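Local coordinates for protein putative bacteriocin (Brevibacillus laterosporus, PDB 4OZK) that acts as a leaderless, heat-stable class IId bacteriocin of broad antimicrobial spectrum, built on a disulfide-stapled, defensin-like module, at residues 7-12 / 30-35; 24-29 / 43-48. All blocks are in the same frame, centred on the assembly; numbering follows the deposited sequence.

Contact 1: residues 7-12 / 30-35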
# COMPACT_ATOMS: atom_id res chain seq x y z
N ALA A 7 -12.98 9.96 -6.23
CA ALA A 7 -13.11 8.51 -6.29
C ALA A 7 -11.78 7.81 -6.55
O ALA A 7 -10.84 8.39 -7.11
CB ALA A 7 -14.11 8.14 -7.37
N ILE A 8 -11.73 6.55 -6.12
CA ILE A 8 -10.65 5.63 -6.46
C ILE A 8 -10.89 5.05 -7.88
O ILE A 8 -11.99 4.58 -8.18
CB ILE A 8 -10.55 4.49 -5.42
CG1 ILE A 8 -10.08 5.04 -4.06
CG2 ILE A 8 -9.62 3.37 -5.89
CD1 ILE A 8 -10.17 4.03 -2.92
N SER A 9 -9.87 5.11 -8.74
CA SER A 9 -9.97 4.56 -10.10
C SER A 9 -9.13 3.30 -10.29
O SER A 9 -9.28 2.58 -11.28
CB SER A 9 -9.54 5.60 -11.13
OG SER A 9 -8.22 6.04 -10.89
N GLY A 10 -8.25 3.03 -9.33
CA GLY A 10 -7.31 1.93 -9.50
C GLY A 10 -6.67 1.48 -8.21
O GLY A 10 -6.87 2.10 -7.16
N TRP A 11 -5.87 0.42 -8.29
CA TRP A 11 -5.31 -0.23 -7.11
C TRP A 11 -3.92 -0.78 -7.44
O TRP A 11 -3.73 -1.44 -8.48
CB TRP A 11 -6.24 -1.36 -6.68
CG TRP A 11 -6.20 -1.71 -5.22
CD1 TRP A 11 -5.54 -2.76 -4.65
CD2 TRP A 11 -6.86 -1.01 -4.16
NE1 TRP A 11 -5.75 -2.76 -3.28
CE2 TRP A 11 -6.56 -1.70 -2.96
CE3 TRP A 11 -7.69 0.11 -4.10
CZ2 TRP A 11 -7.05 -1.27 -1.71
CZ3 TRP A 11 -8.18 0.53 -2.86
CH2 TRP A 11 -7.85 -0.16 -1.69
N THR A 12 -2.94 -0.47 -6.58
CA THR A 12 -1.55 -0.91 -6.77
C THR A 12 -0.87 -1.12 -5.42
O THR A 12 -1.45 -0.84 -4.36
CB THR A 12 -0.69 0.13 -7.54
OG1 THR A 12 -0.63 1.36 -6.80
CG2 THR A 12 -1.26 0.40 -8.90
N TYR A 30 -1.53 1.06 -2.31
CA TYR A 30 -1.87 2.41 -2.74
C TYR A 30 -3.11 2.38 -3.63
O TYR A 30 -3.20 1.58 -4.56
CB TYR A 30 -0.70 3.01 -3.54
CG TYR A 30 0.40 3.59 -2.68
CD1 TYR A 30 0.39 4.94 -2.33
CD2 TYR A 30 1.46 2.80 -2.24
CE1 TYR A 30 1.40 5.49 -1.55
CE2 TYR A 30 2.48 3.34 -1.46
CZ TYR A 30 2.44 4.68 -1.12
OH TYR A 30 3.44 5.23 -0.35
N ALA A 31 -4.09 3.23 -3.34
CA ALA A 31 -5.18 3.39 -4.30
C ALA A 31 -4.77 4.48 -5.29
O ALA A 31 -4.07 5.43 -4.92
CB ALA A 31 -6.49 3.75 -3.60
N ILE A 32 -5.17 4.32 -6.54
CA ILE A 32 -4.98 5.38 -7.53
C ILE A 32 -6.27 6.21 -7.58
O ILE A 32 -7.37 5.66 -7.67
CB ILE A 32 -4.64 4.79 -8.93
CG1 ILE A 32 -3.39 3.89 -8.83
CG2 ILE A 32 -4.44 5.92 -9.97
CD1 ILE A 32 -3.06 3.11 -10.13
N CYS A 33 -6.13 7.53 -7.48
CA CYS A 33 -7.31 8.41 -7.48
C CYS A 33 -7.67 8.86 -8.89
O CYS A 33 -6.80 8.89 -9.78
CB CYS A 33 -7.08 9.64 -6.59
SG CYS A 33 -6.82 9.27 -4.84
N MET A 34 -8.95 9.18 -9.11
CA MET A 34 -9.42 9.67 -10.40
C MET A 34 -8.60 10.86 -10.87
O MET A 34 -8.35 11.03 -12.07
CB MET A 34 -10.87 10.12 -10.33
CG MET A 34 -11.90 9.03 -10.48
SD MET A 34 -13.36 9.71 -11.30
CE MET A 34 -13.46 11.30 -10.51
N ASN A 35 -8.19 11.69 -9.91
CA ASN A 35 -7.46 12.92 -10.20
C ASN A 35 -5.98 12.70 -10.55
O ASN A 35 -5.26 13.64 -10.91
CB ASN A 35 -7.62 13.93 -9.06
CG ASN A 35 -6.78 13.58 -7.83
OD1 ASN A 35 -6.29 12.46 -7.69
ND2 ASN A 35 -6.63 14.55 -6.93
O HOH W 1 -6.18 8.04 -12.33
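Ala31 CB is touched by both Ile8 and Trp11: Ile8 CD1 meets Ala31 CB at 3.8 Å, and the indole reaches the same methyl through Trp11 CZ3 at 3.7 Å. With Trp11 CG anti to the backbone N (chi1 -153°), the ring set by chi2 -101° brings its six-membered end to that methyl. On the face that carries Thr12, Tyr30 and Ile32, the methyls Thr12 CG2 and Ile32 CD1 press together at 3.5 Å, tighter than usual for two carbons, with the side chains crossing at about a right angle. Thr12 OG1 adds a weak hydrogen bond to Tyr30 O. The backbones run antiparallel. Ile32 O is gripped by two amides, Ser9 N at 2.8 Å and the more bent Gly10 N at 3.2 Å, while Ile32 N returns a bond to Gly10 O from above that carbonyl's plane. At the far end Met34 N bonds Ala7 O (2.9 Å), and the Met34 CG methylene rests against Ala7 CB. A water links Ser9 OG to Cys33 O. Along the other edge of 30-33, Ala31 and Cys33 touch Val39 of strand 38-48, and Cys33 SG is tied to Cys4 by a disulfide. Ser9 and Gly10 both facing Ile32 make a classic beta bulge, here in an antiparallel hairpin of the defensin-like sheet.

Contact 2: residues 24-29 / 43-48; sequences KMYRHV and TEWGSS
Tyr26 CB sits over one face of the Trp45 indole, a CH-pi contact 3.6 Å from the centroid of the six-membered ring. The phenol ring itself meets the indole obliquely, with planes at 50°. The CG2 methyl of Thr43 lies above the same indole, toward its rim, and also touches Tyr26 CB. Lys24 crosses the indole at about a right angle, its CG 3.7 Å from Trp45 CE3. On the other face of the sheet Arg27 and Glu44 run side by side and point the same way. Arg27 NE at 3.1 Å and Arg27 NH2 at 3.2 Å both bond Glu44 OE2, forming a salt bridge. The oxygen lies at the edge of the guanidinium, in its plane, but is met from above the carboxylate plane, the two flat groups being turned 75° apart. An extended Glu44 chain, with CG anti to the backbone N (chi1 177°), carries the acid alongside. In the backbone, Arg27 and Glu44 exchange hydrogen bonds both ways. Gly46 N bonds Met25 O and Met25 N bonds Ser47 O: Gly46 and Ser47 both face Met25, a beta bulge with its extra residue in 43-48. Within strand 38-48, Thr43 OG1 is hydrogen-bonded to Tyr40 OH. Residues 24-29 of strand 24-33 are flanked on their other edge by strand 8-19, where Tyr26 pairs with Gln17 and His28 with Thr14 through the backbone, and Met25 and Glu44 touch Tyr16.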
# COMPACT_ATOMS: atom_id res chain seq x y z
N LYS A 24 9.56 -9.99 9.32
CA LYS A 24 8.36 -10.27 8.55
C LYS A 24 8.29 -9.28 7.38
O LYS A 24 8.73 -8.13 7.52
CB LYS A 24 7.13 -10.14 9.45
CG LYS A 24 5.79 -10.28 8.76
CD LYS A 24 4.68 -10.48 9.79
CE LYS A 24 4.76 -11.87 10.42
NZ LYS A 24 4.12 -11.93 11.76
N MET A 25 7.78 -9.74 6.24
CA MET A 25 7.73 -8.90 5.05
C MET A 25 6.50 -8.00 5.03
O MET A 25 5.40 -8.40 5.44
CB MET A 25 7.72 -9.76 3.79
CG MET A 25 8.84 -10.78 3.71
SD MET A 25 8.72 -11.65 2.15
CE MET A 25 6.99 -11.38 1.76
N TYR A 26 6.68 -6.78 4.53
CA TYR A 26 5.57 -5.83 4.41
C TYR A 26 5.61 -5.14 3.05
O TYR A 26 6.66 -5.05 2.39
CB TYR A 26 5.65 -4.77 5.51
CG TYR A 26 6.84 -3.84 5.36
CD1 TYR A 26 6.73 -2.62 4.69
CD2 TYR A 26 8.08 -4.20 5.90
CE1 TYR A 26 7.83 -1.78 4.55
CE2 TYR A 26 9.18 -3.37 5.77
CZ TYR A 26 9.05 -2.16 5.10
OH TYR A 26 10.15 -1.35 4.97
N ARG A 27 4.46 -4.65 2.61
CA ARG A 27 4.42 -3.77 1.46
C ARG A 27 3.32 -2.75 1.67
O ARG A 27 2.49 -2.90 2.58
CB ARG A 27 4.20 -4.55 0.16
CG ARG A 27 2.87 -5.28 0.06
CD ARG A 27 2.83 -6.10 -1.22
NE ARG A 27 1.53 -6.76 -1.38
CZ ARG A 27 1.27 -7.69 -2.30
NH1 ARG A 27 2.22 -8.09 -3.14
NH2 ARG A 27 0.06 -8.23 -2.36
N HIS A 28 3.31 -1.73 0.82
CA HIS A 28 2.35 -0.63 0.95
C HIS A 28 1.29 -0.71 -0.14
O HIS A 28 1.62 -0.80 -1.32
CB HIS A 28 3.09 0.70 0.85
CG HIS A 28 4.03 0.96 2.00
ND1 HIS A 28 4.02 0.21 3.15
CD2 HIS A 28 4.99 1.90 2.16
CE1 HIS A 28 4.94 0.68 3.98
NE2 HIS A 28 5.54 1.70 3.40
N VAL A 29 0.02 -0.69 0.25
CA VAL A 29 -1.07 -0.70 -0.73
C VAL A 29 -1.54 0.71 -1.03
O VAL A 29 -1.90 1.48 -0.13
CB VAL A 29 -2.26 -1.56 -0.27
CG1 VAL A 29 -3.34 -1.53 -1.32
CG2 VAL A 29 -1.81 -2.98 -0.01
N THR A 43 -0.77 -1.04 5.17
CA THR A 43 0.45 -1.82 5.12
C THR A 43 0.01 -3.27 5.10
O THR A 43 -0.73 -3.71 5.99
CB THR A 43 1.31 -1.59 6.37
OG1 THR A 43 1.56 -0.18 6.54
CG2 THR A 43 2.63 -2.34 6.23
N GLU A 44 0.42 -4.00 4.08
CA GLU A 44 0.13 -5.43 4.02
C GLU A 44 1.33 -6.22 4.54
O GLU A 44 2.46 -6.01 4.10
CB GLU A 44 -0.24 -5.85 2.60
CG GLU A 44 -0.49 -7.34 2.45
CD GLU A 44 -1.11 -7.70 1.11
OE1 GLU A 44 -1.56 -8.87 0.97
OE2 GLU A 44 -1.14 -6.82 0.21
N TRP A 45 1.08 -7.13 5.48
CA TRP A 45 2.16 -7.95 6.03
C TRP A 45 2.12 -9.35 5.44
O TRP A 45 1.04 -9.95 5.30
CB TRP A 45 2.08 -7.96 7.56
CG TRP A 45 2.41 -6.61 8.17
CD1 TRP A 45 1.53 -5.59 8.48
CD2 TRP A 45 3.72 -6.12 8.52
NE1 TRP A 45 2.22 -4.51 9.00
CE2 TRP A 45 3.56 -4.81 9.04
CE3 TRP A 45 5.01 -6.67 8.45
CZ2 TRP A 45 4.65 -4.04 9.49
CZ3 TRP A 45 6.10 -5.90 8.89
CH2 TRP A 45 5.91 -4.60 9.41
N GLY A 46 3.30 -9.87 5.08
CA GLY A 46 3.40 -11.14 4.38
C GLY A 46 4.09 -12.21 5.20
O GLY A 46 3.87 -12.30 6.42
N SER A 47 4.92 -13.02 4.54
CA SER A 47 5.63 -14.11 5.22
C SER A 47 6.89 -13.67 5.97
O SER A 47 7.29 -12.50 5.93
CB SER A 47 5.96 -15.25 4.24
OG SER A 47 6.62 -14.77 3.08
N SER A 48 7.52 -14.62 6.66
CA SER A 48 8.67 -14.33 7.51
C SER A 48 9.99 -14.08 6.77
O SER A 48 10.14 -14.43 5.59
CB SER A 48 8.87 -15.44 8.52
OG SER A 48 7.72 -15.53 9.34

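Contacts 1 and 2 share strand 24-33, the middle strand of the three-stranded antiparallel sheet, and use its two halves: residues 30-33, with the turn after them, meet strand 8-19 in contact 1, residues 24-29 pair with strand 38-48 in contact 2. Their centres are about 20 Å apart, on opposite sides of the chain's centre, yet they meet where the halves join, with Trp11 NE1 3.3 Å from Val29 CG1 and Thr12 O 3.7 Å from the same methyl. The disulfide Cys4-Cys33 fastens the N-terminal segment at contact 1, and a Cys18-Cys49 disulfide, seen in a structure of this protein, ties the C-terminus just beyond contact 2 to strand 8-19, consistent with a stapled, heat-stable peptide.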